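Local coordinates for CELL WALL surface anchor family protein (Streptococcus pneumoniae, PDB 2X9Y) that probably serves as the backbone subunit (RrgB) of the pneumococcal pilus, built from Cna-B-like domains strung along a surface-attached fibre, at residues Y39-K44 against I117-T122; T53-D58 against D95-D100; D136-Y141 against P253-E258. The protein carries 1 engineered substitution. All coordinates share one frame; numbering follows the deposited sequence.

Contact 1 of 3, residues Y39-K44 against I117-T122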
loop_
_atom_site.group_PDB
_atom_site.type_symbol
_atom_site.label_atom_id
_atom_site.label_comp_id
_atom_site.label_asym_id
_atom_site.label_seq_id
_atom_site.Cartn_x
_atom_site.Cartn_y
_atom_site.Cartn_z
ATOM N N TYR A 39 -2.252 -1.528 -14.310
ATOM C CA TYR A 39 -1.903 -0.154 -14.628
ATOM C C TYR A 39 -1.625 0.054 -16.101
ATOM O O TYR A 39 -1.425 -0.890 -16.859
ATOM C CB TYR A 39 -0.678 0.283 -13.834
ATOM C CG TYR A 39 -0.933 0.448 -12.357
ATOM C CD1 TYR A 39 -0.342 -0.404 -11.434
ATOM C CD2 TYR A 39 -1.761 1.457 -11.886
ATOM C CE1 TYR A 39 -0.563 -0.252 -10.085
ATOM C CE2 TYR A 39 -1.989 1.614 -10.542
ATOM C CZ TYR A 39 -1.388 0.754 -9.643
ATOM O OH TYR A 39 -1.611 0.899 -8.293
ATOM N N GLU A 40 -1.579 1.318 -16.487
ATOM C CA GLU A 40 -1.423 1.691 -17.874
ATOM C C GLU A 40 -0.795 3.070 -17.916
ATOM O O GLU A 40 -1.288 4.004 -17.277
ATOM C CB GLU A 40 -2.794 1.713 -18.539
ATOM C CG GLU A 40 -2.807 2.087 -20.004
ATOM C CD GLU A 40 -4.223 2.140 -20.556
ATOM O OE1 GLU A 40 -5.004 3.014 -20.114
ATOM O OE2 GLU A 40 -4.559 1.304 -21.423
ATOM N N ILE A 41 0.308 3.190 -18.644
ATOM C CA ILE A 41 0.941 4.482 -18.855
ATOM C C ILE A 41 0.872 4.857 -20.327
ATOM O O ILE A 41 1.346 4.111 -21.182
ATOM C CB ILE A 41 2.418 4.467 -18.438
ATOM C CG1 ILE A 41 2.564 3.995 -16.992
ATOM C CG2 ILE A 41 3.026 5.852 -18.626
ATOM C CD1 ILE A 41 3.982 3.622 -16.626
ATOM N N VAL A 42 0.283 6.011 -20.622
ATOM C CA VAL A 42 0.220 6.499 -21.994
ATOM C C VAL A 42 1.071 7.753 -22.182
ATOM O O VAL A 42 0.910 8.742 -21.466
ATOM C CB VAL A 42 -1.223 6.805 -22.417
ATOM C CG1 VAL A 42 -1.255 7.300 -23.855
ATOM C CG2 VAL A 42 -2.093 5.572 -22.251
ATOM N N THR A 43 1.980 7.701 -23.150
ATOM C CA THR A 43 2.859 8.821 -23.450
ATOM C C THR A 43 2.696 9.242 -24.906
ATOM O O THR A 43 2.667 8.398 -25.800
ATOM C CB THR A 43 4.336 8.453 -23.216
ATOM O OG1 THR A 43 4.493 7.888 -21.907
ATOM C CG2 THR A 43 5.224 9.689 -23.350
ATOM N N LYS A 44 2.579 10.546 -25.135
ATOM C CA LYS A 44 2.528 11.091 -26.488
ATOM C C LYS A 44 3.849 11.787 -26.807
ATOM O O LYS A 44 4.224 12.756 -26.152
ATOM C CB LYS A 44 1.380 12.092 -26.625
ATOM C CG LYS A 44 -0.011 11.519 -26.408
ATOM C CD LYS A 44 -0.469 10.663 -27.576
ATOM C CE LYS A 44 -1.970 10.407 -27.497
ATOM N NZ LYS A 44 -2.429 9.379 -28.473
ATOM N N ILE A 117 2.507 1.604 -22.051
ATOM C CA ILE A 117 3.167 0.658 -21.176
ATOM C C ILE A 117 2.142 0.173 -20.168
ATOM O O ILE A 117 1.540 0.983 -19.459
ATOM C CB ILE A 117 4.324 1.327 -20.420
ATOM C CG1 ILE A 117 5.257 2.036 -21.403
ATOM C CG2 ILE A 117 5.081 0.304 -19.579
ATOM C CD1 ILE A 117 6.278 2.949 -20.735
ATOM N N THR A 118 1.926 -1.139 -20.126
ATOM C CA THR A 118 1.037 -1.729 -19.137
ATOM C C THR A 118 1.780 -2.733 -18.268
ATOM O O THR A 118 2.850 -3.214 -18.632
ATOM C CB THR A 118 -0.171 -2.432 -19.783
ATOM O OG1 THR A 118 0.274 -3.561 -20.544
ATOM C CG2 THR A 118 -0.926 -1.474 -20.684
ATOM N N TYR A 119 1.193 -3.036 -17.118
ATOM C CA TYR A 119 1.763 -3.965 -16.150
ATOM C C TYR A 119 0.814 -4.020 -14.966
ATOM O O TYR A 119 -0.244 -3.398 -14.989
ATOM C CB TYR A 119 3.135 -3.489 -15.688
ATOM C CG TYR A 119 3.123 -2.090 -15.139
ATOM C CD1 TYR A 119 3.232 -0.999 -15.985
ATOM C CD2 TYR A 119 2.991 -1.855 -13.776
ATOM C CE1 TYR A 119 3.214 0.282 -15.495
ATOM C CE2 TYR A 119 2.974 -0.571 -13.274
ATOM C CZ TYR A 119 3.088 0.492 -14.141
ATOM O OH TYR A 119 3.075 1.779 -13.668
ATOM N N SER A 120 1.184 -4.749 -13.923
ATOM C CA SER A 120 0.299 -4.855 -12.775
ATOM C C SER A 120 1.049 -4.977 -11.458
ATOM O O SER A 120 2.252 -5.248 -11.430
ATOM C CB SER A 120 -0.651 -6.039 -12.940
ATOM O OG SER A 120 0.064 -7.255 -12.890
ATOM N N ALA A 121 0.323 -4.759 -10.368
ATOM C CA ALA A 121 0.865 -4.935 -9.033
ATOM C C ALA A 121 -0.155 -5.688 -8.198
ATOM O O ALA A 121 -1.330 -5.773 -8.563
ATOM C CB ALA A 121 1.184 -3.591 -8.400
ATOM N N THR A 122 0.296 -6.240 -7.081
ATOM C CA THR A 122 -0.597 -6.962 -6.198
ATOM C C THR A 122 -0.688 -6.273 -4.849
ATOM O O THR A 122 0.320 -6.050 -4.179
ATOM C CB THR A 122 -0.152 -8.421 -6.010
ATOM O OG1 THR A 122 -0.223 -9.105 -7.268
ATOM C CG2 THR A 122 -1.050 -9.126 -5.003
#
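Tyr39 and Tyr119 lean together on one face of an antiparallel sheet in a Cna-B-like pilin domain, a beta-sandwich in which strands 36-45 and 113-123 run side by side. The packing is tight on the face that carries Tyr39, Ile41, Ile117 and Tyr119. CB of Tyr39 sits over one face of the Tyr119 ring, 4.0 Å from its centroid, while the two ring planes are inclined at 39°. With chi1 at 55°, CG between the backbone N and the carbonyl carbon, the Tyr119 ring leans toward strand 36-45. At the edge of that ring, CD1 of Ile41 meets CE1 of Tyr119 at 3.6 Å. The Tyr119 hydroxyl is hydrogen-bonded to Asp58 and Lys10, and Trp56 packs on Ile117 from the facing sheet. The Glu40 and Thr118 side is looser: the two side chains run alongside each other, with CG of Glu40 and CG2 of Thr118 4.1 Å apart, and Thr118 is partly exposed. Ile41 and Ile117 exchange two short, straight backbone bonds, whereas the bond from Tyr39 N to Tyr119 O measures 2.8 Å and its return, Tyr119 N to Tyr39 O, is weak at 3.4 Å.

Contact 2 of 3, residues T53-D58 against D95-D100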
loop_
_atom_site.group_PDB
_atom_site.type_symbol
_atom_site.label_atom_id
_atom_site.label_comp_id
_atom_site.label_asym_id
_atom_site.label_seq_id
_atom_site.Cartn_x
_atom_site.Cartn_y
_atom_site.Cartn_z
ATOM N N THR A 53 17.394 10.303 -24.875
ATOM C CA THR A 53 16.921 9.504 -23.750
ATOM C C THR A 53 15.404 9.538 -23.651
ATOM O O THR A 53 14.792 10.597 -23.750
ATOM C CB THR A 53 17.503 9.994 -22.403
ATOM O OG1 THR A 53 18.931 9.880 -22.421
ATOM C CG2 THR A 53 16.963 9.154 -21.258
ATOM N N ALA A 54 14.806 8.369 -23.469
ATOM C CA ALA A 54 13.387 8.271 -23.138
ATOM C C ALA A 54 13.221 7.170 -22.104
ATOM O O ALA A 54 13.213 5.989 -22.444
ATOM C CB ALA A 54 12.551 7.978 -24.377
ATOM N N ASN A 55 13.103 7.567 -20.841
ATOM C CA ASN A 55 13.038 6.624 -19.733
ATOM C C ASN A 55 11.778 6.775 -18.895
ATOM O O ASN A 55 11.428 7.874 -18.479
ATOM C CB ASN A 55 14.262 6.777 -18.833
ATOM C CG ASN A 55 15.552 6.450 -19.549
ATOM O OD1 ASN A 55 15.539 5.937 -20.668
ATOM N ND2 ASN A 55 16.679 6.741 -18.907
ATOM N N TRP A 56 11.103 5.657 -18.657
ATOM C CA TRP A 56 9.992 5.614 -17.719
ATOM C C TRP A 56 10.447 4.871 -16.483
ATOM O O TRP A 56 11.101 3.838 -16.571
ATOM C CB TRP A 56 8.798 4.885 -18.312
ATOM C CG TRP A 56 8.185 5.541 -19.498
ATOM C CD1 TRP A 56 7.072 6.328 -19.513
ATOM C CD2 TRP A 56 8.625 5.441 -20.855
ATOM N NE1 TRP A 56 6.795 6.730 -20.797
ATOM C CE2 TRP A 56 7.733 6.198 -21.639
ATOM C CE3 TRP A 56 9.689 4.787 -21.483
ATOM C CZ2 TRP A 56 7.873 6.321 -23.018
ATOM C CZ3 TRP A 56 9.828 4.911 -22.852
ATOM C CH2 TRP A 56 8.926 5.674 -23.605
ATOM N N SER A 57 10.095 5.405 -15.327
ATOM C CA SER A 57 10.504 4.823 -14.069
ATOM C C SER A 57 9.278 4.799 -13.172
ATOM O O SER A 57 8.518 5.762 -13.140
ATOM C CB SER A 57 11.597 5.683 -13.443
ATOM O OG SER A 57 12.558 4.885 -12.783
ATOM N N ASP A 58 9.070 3.700 -12.456
ATOM C CA ASP A 58 7.951 3.627 -11.529
ATOM C C ASP A 58 8.347 2.969 -10.217
ATOM O O ASP A 58 8.982 1.917 -10.205
ATOM C CB ASP A 58 6.767 2.888 -12.151
ATOM C CG ASP A 58 5.483 3.082 -11.363
ATOM O OD1 ASP A 58 5.545 3.515 -10.193
ATOM O OD2 ASP A 58 4.404 2.800 -11.913
ATOM N N ASP A 95 12.227 0.101 -14.205
ATOM C CA ASP A 95 12.703 1.145 -15.103
ATOM C C ASP A 95 12.655 0.602 -16.523
ATOM O O ASP A 95 13.085 -0.521 -16.777
ATOM C CB ASP A 95 14.138 1.560 -14.762
ATOM C CG ASP A 95 14.247 2.252 -13.412
ATOM O OD1 ASP A 95 14.800 3.377 -13.360
ATOM O OD2 ASP A 95 13.780 1.673 -12.404
ATOM N N LEU A 96 12.114 1.392 -17.441
ATOM C CA LEU A 96 12.058 1.009 -18.842
ATOM C C LEU A 96 12.762 2.077 -19.677
ATOM O O LEU A 96 12.322 3.224 -19.745
ATOM C CB LEU A 96 10.604 0.827 -19.287
ATOM C CG LEU A 96 10.371 0.226 -20.675
ATOM C CD1 LEU A 96 9.010 -0.441 -20.754
ATOM C CD2 LEU A 96 10.515 1.277 -21.764
ATOM N N LYS A 97 13.867 1.700 -20.304
ATOM C CA LYS A 97 14.682 2.661 -21.037
ATOM C C LYS A 97 14.786 2.300 -22.509
ATOM O O LYS A 97 15.231 1.206 -22.860
ATOM C CB LYS A 97 16.081 2.743 -20.420
ATOM C CG LYS A 97 16.071 3.047 -18.931
ATOM C CD LYS A 97 17.471 3.030 -18.337
ATOM C CE LYS A 97 17.429 3.325 -16.842
ATOM N NZ LYS A 97 18.782 3.325 -16.215
ATOM N N LEU A 98 14.370 3.218 -23.372
ATOM C CA LEU A 98 14.524 3.003 -24.800
ATOM C C LEU A 98 15.996 2.899 -25.146
ATOM O O LEU A 98 16.825 3.594 -24.572
ATOM C CB LEU A 98 13.867 4.120 -25.606
ATOM C CG LEU A 98 12.509 3.752 -26.202
ATOM C CD1 LEU A 98 11.708 2.917 -25.215
ATOM C CD2 LEU A 98 11.741 4.992 -26.633
ATOM N N THR A 99 16.307 1.996 -26.067
ATOM C CA THR A 99 17.647 1.862 -26.614
ATOM C C THR A 99 17.701 2.689 -27.886
ATOM O O THR A 99 16.739 3.387 -28.216
ATOM C CB THR A 99 17.935 0.407 -26.981
ATOM O OG1 THR A 99 17.044 0.005 -28.029
ATOM C CG2 THR A 99 17.723 -0.499 -25.775
ATOM N N ASP A 100 18.814 2.612 -28.610
ATOM C CA ASP A 100 18.923 3.316 -29.886
ATOM C C ASP A 100 17.925 2.761 -30.899
ATOM O O ASP A 100 17.392 3.497 -31.731
ATOM C CB ASP A 100 20.344 3.226 -30.440
ATOM C CG ASP A 100 21.330 4.057 -29.649
ATOM O OD1 ASP A 100 20.887 4.943 -28.885
ATOM O OD2 ASP A 100 22.550 3.824 -29.792
HETATM O O HOH W 1 16.566 6.085 -23.191
#
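The indole of Trp56 and the side chain of Leu96 rise next to each other from a hydrogen-bonded antiparallel pair, pointing the same way into the interior of the Cna-B-like domain. CD2 of Leu96 meets CE3 of Trp56 at 3.6 Å from well out of the ring plane, while the carbonyl oxygen of Leu96 lies in that plane at the benzo edge. Leu98 comes in at a slant from farther along, its CD1 at the same edge 3.6 Å from CZ3 of Trp56, while its other methyl, CD2, rests 3.8 Å from CB of Ala54. The two leucines thus approach the indole differently, and NE1, on the pyrrole side, is hydrogen-bonded to Thr43.

The reverse face is polar. Ser57 OG donates to OD1 of Asp95 at 2.8 Å, reaching it from above the carboxylate, 68° out of plane; the other oxygen, OD2, makes a salt bridge with Arg59. Next along, the extended Lys97 chain slants across the Asn55 side chain, its aliphatic part lying against the amide. A water bridges Ala54 N and Leu98 O where strand 53-60 begins and strand 93-98 ends.

Strand 85-90 flanks strand 93-98 on its other edge, strand 133-142 borders strand 53-60, helix 100-106 closes over Ala54 and Leu98 with Leu103, and strand 113-123 lies across from Trp56.

Contact 3 of 3, residues D136-Y141 against P253-E258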
loop_
_atom_site.group_PDB
_atom_site.type_symbol
_atom_site.label_atom_id
_atom_site.label_comp_id
_atom_site.label_asym_id
_atom_site.label_seq_id
_atom_site.Cartn_x
_atom_site.Cartn_y
_atom_site.Cartn_z
ATOM N N ASP A 136 4.272 5.601 -8.516
ATOM C CA ASP A 136 4.769 6.902 -8.948
ATOM C C ASP A 136 5.639 6.764 -10.187
ATOM O O ASP A 136 6.752 6.239 -10.124
ATOM C CB ASP A 136 5.549 7.590 -7.828
ATOM C CG ASP A 136 5.897 9.035 -8.159
ATOM O OD1 ASP A 136 6.509 9.716 -7.309
ATOM O OD2 ASP A 136 5.558 9.496 -9.269
ATOM N N VAL A 137 5.122 7.239 -11.314
ATOM C CA VAL A 137 5.858 7.186 -12.568
ATOM C C VAL A 137 6.454 8.545 -12.926
ATOM O O VAL A 137 5.897 9.597 -12.596
ATOM C CB VAL A 137 4.964 6.719 -13.724
ATOM C CG1 VAL A 137 3.822 7.695 -13.922
ATOM C CG2 VAL A 137 5.781 6.590 -15.003
ATOM N N THR A 138 7.599 8.509 -13.598
ATOM C CA THR A 138 8.237 9.712 -14.099
ATOM C C THR A 138 8.800 9.413 -15.475
ATOM O O THR A 138 9.294 8.315 -15.722
ATOM C CB THR A 138 9.367 10.179 -13.166
ATOM O OG1 THR A 138 8.826 10.420 -11.860
ATOM C CG2 THR A 138 9.996 11.465 -13.687
ATOM N N PHE A 139 8.700 10.380 -16.379
ATOM C CA PHE A 139 9.264 10.235 -17.713
ATOM C C PHE A 139 10.432 11.192 -17.898
ATOM O O PHE A 139 10.245 12.405 -18.000
ATOM C CB PHE A 139 8.199 10.480 -18.780
ATOM C CG PHE A 139 8.697 10.307 -20.187
ATOM C CD1 PHE A 139 9.258 9.111 -20.594
ATOM C CD2 PHE A 139 8.595 11.338 -21.104
ATOM C CE1 PHE A 139 9.713 8.948 -21.884
ATOM C CE2 PHE A 139 9.046 11.181 -22.398
ATOM C CZ PHE A 139 9.605 9.986 -22.788
ATOM N N ASN A 140 11.641 10.643 -17.919
ATOM C CA ASN A 140 12.833 11.457 -18.110
ATOM C C ASN A 140 13.336 11.327 -19.537
ATOM O O ASN A 140 13.550 10.221 -20.038
ATOM C CB ASN A 140 13.925 11.077 -17.114
ATOM C CG ASN A 140 13.427 11.063 -15.683
ATOM O OD1 ASN A 140 13.607 12.027 -14.939
ATOM N ND2 ASN A 140 12.787 9.970 -15.293
ATOM N N TYR A 141 13.516 12.468 -20.187
ATOM C CA TYR A 141 13.823 12.494 -21.605
ATOM C C TYR A 141 14.629 13.740 -21.933
ATOM O O TYR A 141 14.862 14.587 -21.075
ATOM C CB TYR A 141 12.526 12.510 -22.410
ATOM C CG TYR A 141 11.842 13.857 -22.394
ATOM C CD1 TYR A 141 11.211 14.322 -21.248
ATOM C CD2 TYR A 141 11.844 14.673 -23.517
ATOM C CE1 TYR A 141 10.594 15.558 -21.220
ATOM C CE2 TYR A 141 11.229 15.912 -23.502
ATOM C CZ TYR A 141 10.606 16.350 -22.350
ATOM O OH TYR A 141 9.987 17.579 -22.327
ATOM N N PRO A 253 11.301 16.799 -16.190
ATOM C CA PRO A 253 10.670 15.492 -16.377
ATOM C C PRO A 253 9.160 15.636 -16.489
ATOM O O PRO A 253 8.612 16.652 -16.068
ATOM C CB PRO A 253 11.007 14.748 -15.078
ATOM C CG PRO A 253 12.126 15.491 -14.472
ATOM C CD PRO A 253 11.973 16.912 -14.887
ATOM N N LEU A 254 8.497 14.640 -17.060
ATOM C CA LEU A 254 7.046 14.575 -16.980
ATOM C C LEU A 254 6.685 13.777 -15.737
ATOM O O LEU A 254 7.250 12.715 -15.490
ATOM C CB LEU A 254 6.447 13.915 -18.220
ATOM C CG LEU A 254 6.733 14.562 -19.580
ATOM C CD1 LEU A 254 5.705 14.086 -20.600
ATOM C CD2 LEU A 254 6.733 16.080 -19.482
ATOM N N ASP A 255 5.760 14.299 -14.945
ATOM C CA ASP A 255 5.332 13.617 -13.733
ATOM C C ASP A 255 3.815 13.676 -13.628
ATOM O O ASP A 255 3.256 14.689 -13.211
ATOM C CB ASP A 255 5.982 14.252 -12.501
ATOM C CG ASP A 255 5.830 13.397 -11.255
ATOM O OD1 ASP A 255 6.237 12.215 -11.294
ATOM O OD2 ASP A 255 5.313 13.908 -10.233
ATOM N N PRO A 256 3.141 12.584 -14.011
ATOM C CA PRO A 256 1.676 12.528 -14.019
ATOM C C PRO A 256 1.123 12.348 -12.615
ATOM O O PRO A 256 1.870 12.022 -11.691
ATOM C CB PRO A 256 1.369 11.260 -14.830
ATOM C CG PRO A 256 2.703 10.684 -15.246
ATOM C CD PRO A 256 3.739 11.288 -14.363
ATOM N N THR A 257 -0.178 12.558 -12.460
ATOM C CA THR A 257 -0.858 12.171 -11.235
ATOM C C THR A 257 -1.152 10.673 -11.317
ATOM O O THR A 257 -1.419 10.148 -12.398
ATOM C CB THR A 257 -2.166 12.958 -11.042
ATOM O OG1 THR A 257 -3.020 12.759 -12.176
ATOM C CG2 THR A 257 -1.872 14.441 -10.898
ATOM N N GLU A 258 -1.085 9.987 -10.183
ATOM C CA GLU A 258 -1.279 8.542 -10.162
ATOM C C GLU A 258 -2.546 8.170 -9.400
ATOM O O GLU A 258 -2.994 8.924 -8.534
ATOM C CB GLU A 258 -0.065 7.850 -9.542
ATOM C CG GLU A 258 1.167 7.801 -10.447
ATOM C CD GLU A 258 2.106 8.989 -10.262
ATOM O OE1 GLU A 258 1.977 9.723 -9.257
ATOM O OE2 GLU A 258 2.989 9.179 -11.125
#
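Leu254 presses its CB against CB of Phe139 at 3.9 Å, and the two side chains continue side by side in the same direction. CG and CD1 of Leu254 follow the ring as far as CD2 of Phe139, and CD2 of Leu254 comes within 4.3 Å of CE1 of Tyr141, so the branched end rests against both aromatic side chains. On the reverse side of the strand the bumps are smaller: the Pro253 ring fits against CG2 of Thr138, its CB 3.7 Å away, and against the Asn140 amide. This is an antiparallel join of a single bridge, with Phe139 and Leu254 exchanging two backbone bonds, by which the loop leading into strand 260-271 borders strand 133-142 of a Cna-B-like domain. Farther along, the Pro256 ring crosses Val137 at about a right angle, CG of Pro256 bearing on CG1 of Val137 at 3.5 Å. That methyl is turned into the loop because it stands between the backbone N and the carbonyl carbon, chi1 62°. Beyond it Glu258, bent at chi2 (91°), folds back so that the N-H of Val137 meets OE2 of Glu258 from above the carboxylate plane (N to OE2 2.9 Å). OD2 of Asp136 and OE2 of Glu258, two acceptors, lie 3.2 Å apart without a hydrogen bond, and OD1 of Asp136 has a salt bridge to Lys219.

How the contacts relate
The three contacts form one block, their centres 12 to 14 Å apart on the same side of the chain's centre. Contact 1 belongs to the five-stranded antiparallel sheet; contacts 2 and 3 reach the other, mixed sheet, where strands 53-60 and 133-142 are neighbours. The two sheets pack together, Ile117 meeting Trp56 and Leu96, and Ile41 meeting Val137. Along the chain, contact 2 falls between the two strands of contact 1, and contact 3 opens only after contact 1 has closed, on the next strand, then spans more than a hundred residues to 253-258. Contacts 1 and 2 therefore hold one Cna-B-like domain together, while contact 3 ties a later loop back onto it.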